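PDB 4S1P: SGNH hydrolase-type esterase domain-containing protein from Slackia heliotrinireducens DSM 20476, which is of unknown function but probably acts as an esterase or acylhydrolase of the SGNH hydrolase superfamily. Local coordinates for residues A93-A96 against Q100-I103; R5-G10 against Q56-N61. One frame throughout, in Å; residues are numbered along the deposited sequence.

Contact 1: residues A93-A96 against Q100-I103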
loop_
_atom_site.group_PDB
_atom_site.type_symbol
_atom_site.label_atom_id
_atom_site.label_comp_id
_atom_site.label_asym_id
_atom_site.label_seq_id
_atom_site.Cartn_x
_atom_site.Cartn_y
_atom_site.Cartn_z
ATOM N N ALA A 93 1.873 -8.823 13.454
ATOM C CA ALA A 93 3.126 -8.264 13.993
ATOM C C ALA A 93 2.947 -6.809 14.426
ATOM O O ALA A 93 3.438 -6.392 15.474
ATOM C CB ALA A 93 4.243 -8.382 12.973
ATOM N N ALA A 94 2.225 -6.034 13.622
ATOM C CA ALA A 94 1.988 -4.626 13.956
ATOM C C ALA A 94 1.174 -4.526 15.261
ATOM O O ALA A 94 1.521 -3.779 16.178
ATOM C CB ALA A 94 1.286 -3.914 12.794
ATOM N N LYS A 95 0.105 -5.305 15.346
ATOM C CA LYS A 95 -0.748 -5.268 16.535
ATOM C C LYS A 95 0.018 -5.711 17.776
ATOM O O LYS A 95 -0.157 -5.121 18.852
ATOM C CB LYS A 95 -1.996 -6.117 16.329
ATOM C CG LYS A 95 -2.957 -5.566 15.306
ATOM C CD LYS A 95 -4.262 -6.319 15.068
ATOM C CE LYS A 95 -4.100 -7.658 14.417
ATOM N NZ LYS A 95 -5.433 -8.332 14.243
ATOM N N ALA A 96 0.860 -6.734 17.636
ATOM C CA ALA A 96 1.656 -7.225 18.752
ATOM C C ALA A 96 2.620 -6.174 19.252
ATOM O O ALA A 96 2.926 -6.132 20.451
ATOM C CB ALA A 96 2.415 -8.473 18.351
ATOM N N GLN A 100 -1.389 0.139 14.867
ATOM C CA GLN A 100 -2.554 -0.163 14.060
ATOM C C GLN A 100 -2.150 -0.419 12.587
ATOM O O GLN A 100 -1.583 0.461 11.955
ATOM C CB GLN A 100 -3.547 0.995 14.108
ATOM C CG GLN A 100 -4.720 0.817 13.172
ATOM C CD GLN A 100 -5.631 -0.351 13.497
ATOM O OE1 GLN A 100 -6.172 -0.435 14.608
ATOM N NE2 GLN A 100 -5.847 -1.242 12.522
ATOM N N PRO A 101 -2.420 -1.615 12.061
ATOM C CA PRO A 101 -2.119 -1.860 10.649
ATOM C C PRO A 101 -3.097 -1.130 9.733
ATOM O O PRO A 101 -4.280 -0.980 10.046
ATOM C CB PRO A 101 -2.225 -3.378 10.515
ATOM C CG PRO A 101 -3.055 -3.829 11.664
ATOM C CD PRO A 101 -2.865 -2.830 12.771
ATOM N N VAL A 102 -2.566 -0.686 8.590
ATOM C CA VAL A 102 -3.322 0.058 7.584
ATOM C C VAL A 102 -3.001 -0.535 6.222
ATOM O O VAL A 102 -1.827 -0.658 5.887
ATOM C CB VAL A 102 -2.948 1.564 7.600
ATOM C CG1 VAL A 102 -3.648 2.334 6.501
ATOM C CG2 VAL A 102 -3.267 2.176 8.960
ATOM N N ILE A 103 -4.028 -0.881 5.451
ATOM C CA ILE A 103 -3.820 -1.327 4.104
ATOM C C ILE A 103 -3.843 -0.108 3.176
ATOM O O ILE A 103 -4.826 0.639 3.156
ATOM C CB ILE A 103 -4.906 -2.327 3.667
ATOM C CG1 ILE A 103 -4.754 -3.638 4.448
ATOM C CG2 ILE A 103 -4.886 -2.549 2.155
ATOM C CD1 ILE A 103 -6.006 -4.470 4.424
#
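K95 reaches past the ring of P101 and ends in an ammonium, NZ, gripped twice. NZ forms a salt bridge with E92 OE1, one turn back on the same helix, and a hydrogen bond to S141 O at the end of helix 123-141. The part of K95 that touches 100-103 is the root of its chain. K95 CG lies 3.7 Å from P101 CD and 4.0 Å from P101 CG. The aliphatic chain therefore passes the CG-CD edge of the proline, and the two side chains cross at about a right angle. K95 CG stands anti to its own carbonyl carbon (chi1 -68°), and a bend at chi3 carries the amine onward.

Beside this, A94 points its methyl at the strand. A94 CB meets P101 CB at 4.2 Å, a buried apolar contact, and also rests on V67. P101 also touches S91, on the same helix, and M69 of strand 66-69. Helix 80-96 and strand 100-105 belong to a beta-alpha-beta crossover. The chain leaves strand 66-69, runs through helix 80-96 and returns as the adjacent parallel strand 100-105. The contact lies where the helix ends and the chain turns back, so few residues separate the two segments.

Q100 points its CB away from the helix. Its amide reaches forward along the strand, and Q100 NE2 donates to P101 O at 2.9 Å. The N-H points almost straight at the oxygen (172°) and uses a lone pair in the carbonyl plane. The amide plane contains the acceptor closely, and NE2 also bonds G142 O. The two carbonyls, P101 O and G142 O, probably fix the rotation of the amide. The backbone of P101 also pairs with L144 of the neighbouring strand 144-147.

Contact 2: residues R5-G10 against Q56-N61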
loop_
_atom_site.group_PDB
_atom_site.type_symbol
_atom_site.label_atom_id
_atom_site.label_comp_id
_atom_site.label_asym_id
_atom_site.label_seq_id
_atom_site.Cartn_x
_atom_site.Cartn_y
_atom_site.Cartn_z
ATOM N N ARG A 5 3.922 8.442 14.711
ATOM C CA ARG A 5 4.977 7.740 13.976
ATOM C C ARG A 5 4.335 6.671 13.107
ATOM O O ARG A 5 3.576 5.827 13.586
ATOM C CB ARG A 5 6.028 7.131 14.914
ATOM C CG ARG A 5 6.630 8.168 15.881
ATOM C CD ARG A 5 7.865 7.612 16.629
ATOM N NE ARG A 5 9.037 7.595 15.738
ATOM C CZ ARG A 5 9.650 6.506 15.262
ATOM N NH1 ARG A 5 10.653 6.667 14.425
ATOM N NH2 ARG A 5 9.285 5.277 15.600
ATOM N N ILE A 6 4.730 6.687 11.844
ATOM C CA ILE A 6 4.132 5.820 10.807
ATOM C C ILE A 6 5.258 5.070 10.095
ATOM O O ILE A 6 6.220 5.682 9.631
ATOM C CB ILE A 6 3.346 6.644 9.759
ATOM C CG1 ILE A 6 2.250 7.470 10.437
ATOM C CG2 ILE A 6 2.767 5.737 8.685
ATOM C CD1 ILE A 6 1.649 8.525 9.528
ATOM N N LEU A 7 5.151 3.744 10.026
ATOM C CA LEU A 7 6.068 2.900 9.249
ATOM C C LEU A 7 5.342 2.459 7.993
ATOM O O LEU A 7 4.247 1.924 8.090
ATOM C CB LEU A 7 6.454 1.676 10.063
ATOM C CG LEU A 7 7.365 0.668 9.384
ATOM C CD1 LEU A 7 8.690 1.273 8.951
ATOM C CD2 LEU A 7 7.561 -0.530 10.326
HETATM N N MSE A 8 5.935 2.712 6.836
HETATM C CA MSE A 8 5.326 2.349 5.566
HETATM C C MSE A 8 6.153 1.293 4.872
HETATM O O MSE A 8 7.381 1.406 4.781
HETATM C CB MSE A 8 5.261 3.556 4.628
HETATM C CG MSE A 8 4.549 4.738 5.274
HETATM SE SE MSE A 8 4.247 6.162 3.931
HETATM C CE MSE A 8 2.657 5.427 3.092
ATOM N N LEU A 9 5.481 0.228 4.458
ATOM C CA LEU A 9 6.102 -0.856 3.750
ATOM C C LEU A 9 5.539 -0.875 2.332
ATOM O O LEU A 9 4.312 -0.929 2.152
ATOM C CB LEU A 9 5.756 -2.190 4.449
ATOM C CG LEU A 9 5.830 -2.215 5.983
ATOM C CD1 LEU A 9 5.411 -3.603 6.504
ATOM C CD2 LEU A 9 7.207 -1.795 6.468
ATOM N N GLY A 10 6.394 -0.827 1.319
ATOM C CA GLY A 10 5.883 -0.750 -0.056
ATOM C C GLY A 10 6.942 -0.701 -1.124
ATOM O O GLY A 10 8.077 -1.150 -0.913
ATOM N N GLN A 56 11.652 -6.079 10.893
ATOM C CA GLN A 56 11.797 -6.761 12.173
ATOM C C GLN A 56 12.438 -5.821 13.207
ATOM O O GLN A 56 11.949 -5.720 14.339
ATOM C CB GLN A 56 12.683 -7.984 11.967
ATOM C CG GLN A 56 12.922 -8.836 13.201
ATOM C CD GLN A 56 13.944 -9.934 12.915
ATOM O OE1 GLN A 56 15.081 -9.675 12.476
ATOM N NE2 GLN A 56 13.539 -11.147 13.108
ATOM N N ALA A 57 13.540 -5.160 12.848
ATOM C CA ALA A 57 14.220 -4.259 13.797
ATOM C C ALA A 57 13.306 -3.102 14.194
ATOM O O ALA A 57 13.279 -2.722 15.386
ATOM C CB ALA A 57 15.510 -3.732 13.238
ATOM N N ALA A 58 12.511 -2.571 13.227
ATOM C CA ALA A 58 11.739 -1.391 13.564
ATOM C C ALA A 58 10.680 -1.772 14.565
ATOM O O ALA A 58 10.355 -0.986 15.467
ATOM C CB ALA A 58 11.097 -0.833 12.328
ATOM N N LEU A 59 10.063 -2.948 14.389
ATOM C CA LEU A 59 8.992 -3.357 15.304
ATOM C C LEU A 59 9.537 -3.772 16.658
ATOM O O LEU A 59 8.808 -3.667 17.665
ATOM C CB LEU A 59 8.158 -4.466 14.691
ATOM C CG LEU A 59 7.385 -4.091 13.434
ATOM C CD1 LEU A 59 6.635 -5.275 12.847
ATOM C CD2 LEU A 59 6.445 -2.932 13.707
ATOM N N ALA A 60 10.781 -4.243 16.704
ATOM C CA ALA A 60 11.422 -4.599 17.959
ATOM C C ALA A 60 11.987 -3.413 18.731
ATOM O O ALA A 60 12.049 -3.458 19.963
ATOM C CB ALA A 60 12.528 -5.622 17.725
ATOM N N ASN A 61 12.386 -2.350 18.022
ATOM C CA ASN A 61 13.206 -1.317 18.592
ATOM C C ASN A 61 12.577 0.069 18.709
ATOM O O ASN A 61 13.048 0.910 19.466
ATOM C CB ASN A 61 14.501 -1.173 17.781
ATOM C CG ASN A 61 15.354 -2.428 17.811
ATOM O OD1 ASN A 61 15.055 -3.397 18.500
ATOM N ND2 ASN A 61 16.398 -2.418 17.000
#
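In L7 chi1 is 178° and sets CG beside the carbonyl carbon; CD2 is then the extended branch, anti to CA. This sends CD2 toward helix 50-61. In L59 chi1 is -64° and chi2 177°; CD1 is the extended branch, and CD2, bent back from it, is the methyl that faces the strand. The two leucines meet methyl to methyl, L7 CD2 to L59 CD2, at 4.3 Å. L7 CD2 also lies 4.1 Å from the CB of A58, which points toward the strand. All the contact is apolar, and one methyl of L7 serves both partners. No hydrogen bond crosses between the segments.

W64 borders the group: both leucines touch it, and its NE1 bonds A58 O. R5 adds a cation-pi contact with the same indole and salt bridges to E30 and E62. In the SGNH fold the GDSL-type motif, which in this family carries the nucleophilic serine, begins as strand 4-10 ends.

That strand runs between parallel strands 29-35 and 66-69. Helix 50-61 belongs to the crossover between those two and lies over the L7 face, while I6 and M8 face helix 19-27.

Overall arrangement
Both contacts pack a helix on the same five-stranded parallel sheet, on strands separated by strand 66-69. Their centres are about 10 Å apart. The two helices touch each other, with A93 CB 3.9 Å from L59 CD1, so they pack side by side, through atoms that neither contact uses. Contact 1 joins a helix to the strand that follows it directly. Contact 2 joins elements distant in sequence. Both have buried centres. Contact 1 also has an exposed lysine, and the polar ends of K95 and Q100 bond backbone carbonyls at and just after the end of helix 123-141. Contact 2 is purely aliphatic between its segments, with charged R5 near its margin.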